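Local structure of protein transport protein SEC7 (Saccharomyces cerevisiae, 4OIY) at residues A[145-148]-A[154-157]. The protein activates the small GTPase ARF1 at the trans-Golgi network by guanine nucleotide exchange, through the Sec7 domain that makes up this chain. Numbering follows the deposited sequence.
Sequences TDLH and NKMS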
loop_
_atom_site.group_PDB
_atom_site.type_symbol
_atom_site.label_atom_id
_atom_site.label_comp_id
_atom_site.label_asym_id
_atom_site.label_seq_id
_atom_site.Cartn_x
_atom_site.Cartn_y
_atom_site.Cartn_z
ATOM N N THR A 145 -2.358 13.714 -4.670
ATOM C CA THR A 145 -2.008 14.001 -6.058
ATOM C C THR A 145 -2.260 15.469 -6.401
ATOM O O THR A 145 -1.373 16.146 -6.923
ATOM C CB THR A 145 -2.803 13.095 -7.012
ATOM O OG1 THR A 145 -2.409 11.730 -6.811
ATOM C CG2 THR A 145 -2.551 13.465 -8.461
ATOM N N ASP A 146 -3.451 15.974 -6.092
ATOM C CA ASP A 146 -3.813 17.337 -6.499
ATOM C C ASP A 146 -3.018 18.405 -5.759
ATOM O O ASP A 146 -2.801 19.481 -6.297
ATOM C CB ASP A 146 -5.317 17.592 -6.359
ATOM C CG ASP A 146 -6.141 16.844 -7.403
ATOM O OD1 ASP A 146 -5.553 16.131 -8.253
ATOM O OD2 ASP A 146 -7.382 16.972 -7.366
ATOM N N LEU A 147 -2.573 18.121 -4.538
ATOM C CA LEU A 147 -1.757 19.090 -3.813
ATOM C C LEU A 147 -0.293 19.067 -4.251
ATOM O O LEU A 147 0.347 20.124 -4.293
ATOM C CB LEU A 147 -1.856 18.878 -2.299
ATOM C CG LEU A 147 -3.192 19.263 -1.661
ATOM C CD1 LEU A 147 -3.102 19.106 -0.154
ATOM C CD2 LEU A 147 -3.603 20.685 -2.016
ATOM N N HIS A 148 0.232 17.888 -4.586
ATOM C CA HIS A 148 1.678 17.708 -4.756
ATOM C C HIS A 148 2.176 17.289 -6.143
ATOM O O HIS A 148 3.333 17.555 -6.475
ATOM C CB HIS A 148 2.181 16.689 -3.732
ATOM C CG HIS A 148 2.052 17.153 -2.319
ATOM N ND1 HIS A 148 1.151 16.607 -1.429
ATOM C CD2 HIS A 148 2.699 18.133 -1.646
ATOM C CE1 HIS A 148 1.252 17.230 -0.270
ATOM N NE2 HIS A 148 2.185 18.160 -0.375
ATOM N N ASN A 154 -5.767 22.110 -10.833
ATOM C CA ASN A 154 -5.412 23.017 -9.751
ATOM C C ASN A 154 -5.426 22.296 -8.405
ATOM O O ASN A 154 -6.058 21.245 -8.249
ATOM C CB ASN A 154 -6.382 24.204 -9.687
ATOM C CG ASN A 154 -6.119 25.243 -10.767
ATOM O OD1 ASN A 154 -5.102 25.949 -10.745
ATOM N ND2 ASN A 154 -7.047 25.362 -11.705
ATOM N N LYS A 155 -4.737 22.872 -7.432
ATOM C CA LYS A 155 -4.762 22.352 -6.070
ATOM C C LYS A 155 -6.191 22.254 -5.558
ATOM O O LYS A 155 -6.993 23.167 -5.738
ATOM C CB LYS A 155 -3.937 23.236 -5.135
ATOM C CG LYS A 155 -2.446 23.039 -5.325
ATOM C CD LYS A 155 -1.615 23.881 -4.372
ATOM C CE LYS A 155 -0.197 23.342 -4.296
ATOM N NZ LYS A 155 0.738 24.207 -3.529
ATOM N N MET A 156 -6.496 21.128 -4.919
ATOM C CA MET A 156 -7.794 20.902 -4.301
ATOM C C MET A 156 -7.888 21.718 -3.015
ATOM O O MET A 156 -6.987 21.675 -2.184
ATOM C CB MET A 156 -7.973 19.420 -3.978
ATOM C CG MET A 156 -9.378 19.062 -3.519
ATOM S SD MET A 156 -9.547 17.331 -3.044
ATOM C CE MET A 156 -9.215 16.512 -4.599
ATOM N N SER A 157 -8.982 22.453 -2.854
ATOM C CA SER A 157 -9.197 23.246 -1.650
ATOM C C SER A 157 -9.722 22.355 -0.545
ATOM O O SER A 157 -10.282 21.289 -0.807
ATOM C CB SER A 157 -10.199 24.379 -1.899
ATOM O OG SER A 157 -11.478 23.865 -2.231
HETATM O O HOH W 1 -8.427 19.725 -7.608
#
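D146, in the last turn of its helix, meets the returning chain at K155 and M156 and illustrates how a helix end can meet a loop without a direct conventional hydrogen bond. A water bridges the two segments: it donates both to D146 OD2, at 3.0 Å, and to the backbone O of N154, at 2.9 Å. The same carboxylate oxygen forms a salt bridge with K153, which precedes the loop segment, so water and ammonium share it and probably steady the carboxylate.

Two backbone carbonyls of the helix end receive carbon neighbours. K155 CA directs its hydrogen almost straight at D146 O, 3.5 Å away with an angle of 164° at the hydrogen. Beyond it the extended side chain passes over the helix end, bringing K155 CE to 3.3 Å from L147 O.

The apolar part is small. L147 and K155 cross at about a right angle, with L147 CD2 4.0 Å from K155 CB, and D146 CB lies equally far from M156 CB. Two methyls pack against oxygens instead: L147 CD2 lies 3.5 Å from M156 O, while M156 turns CG away from its own amide (chi1 -171°) and bends at chi3 (-64°), which brings M156 CE to 3.4 Å from D146 OD2.

This same methionine also packs on M142 and L143 of helix 130-148 and on F161 and N164 of helix 158-164, whose N-cap is S157; the contact thus lies in the connection between two consecutive helices of the all-helical Sec7 domain.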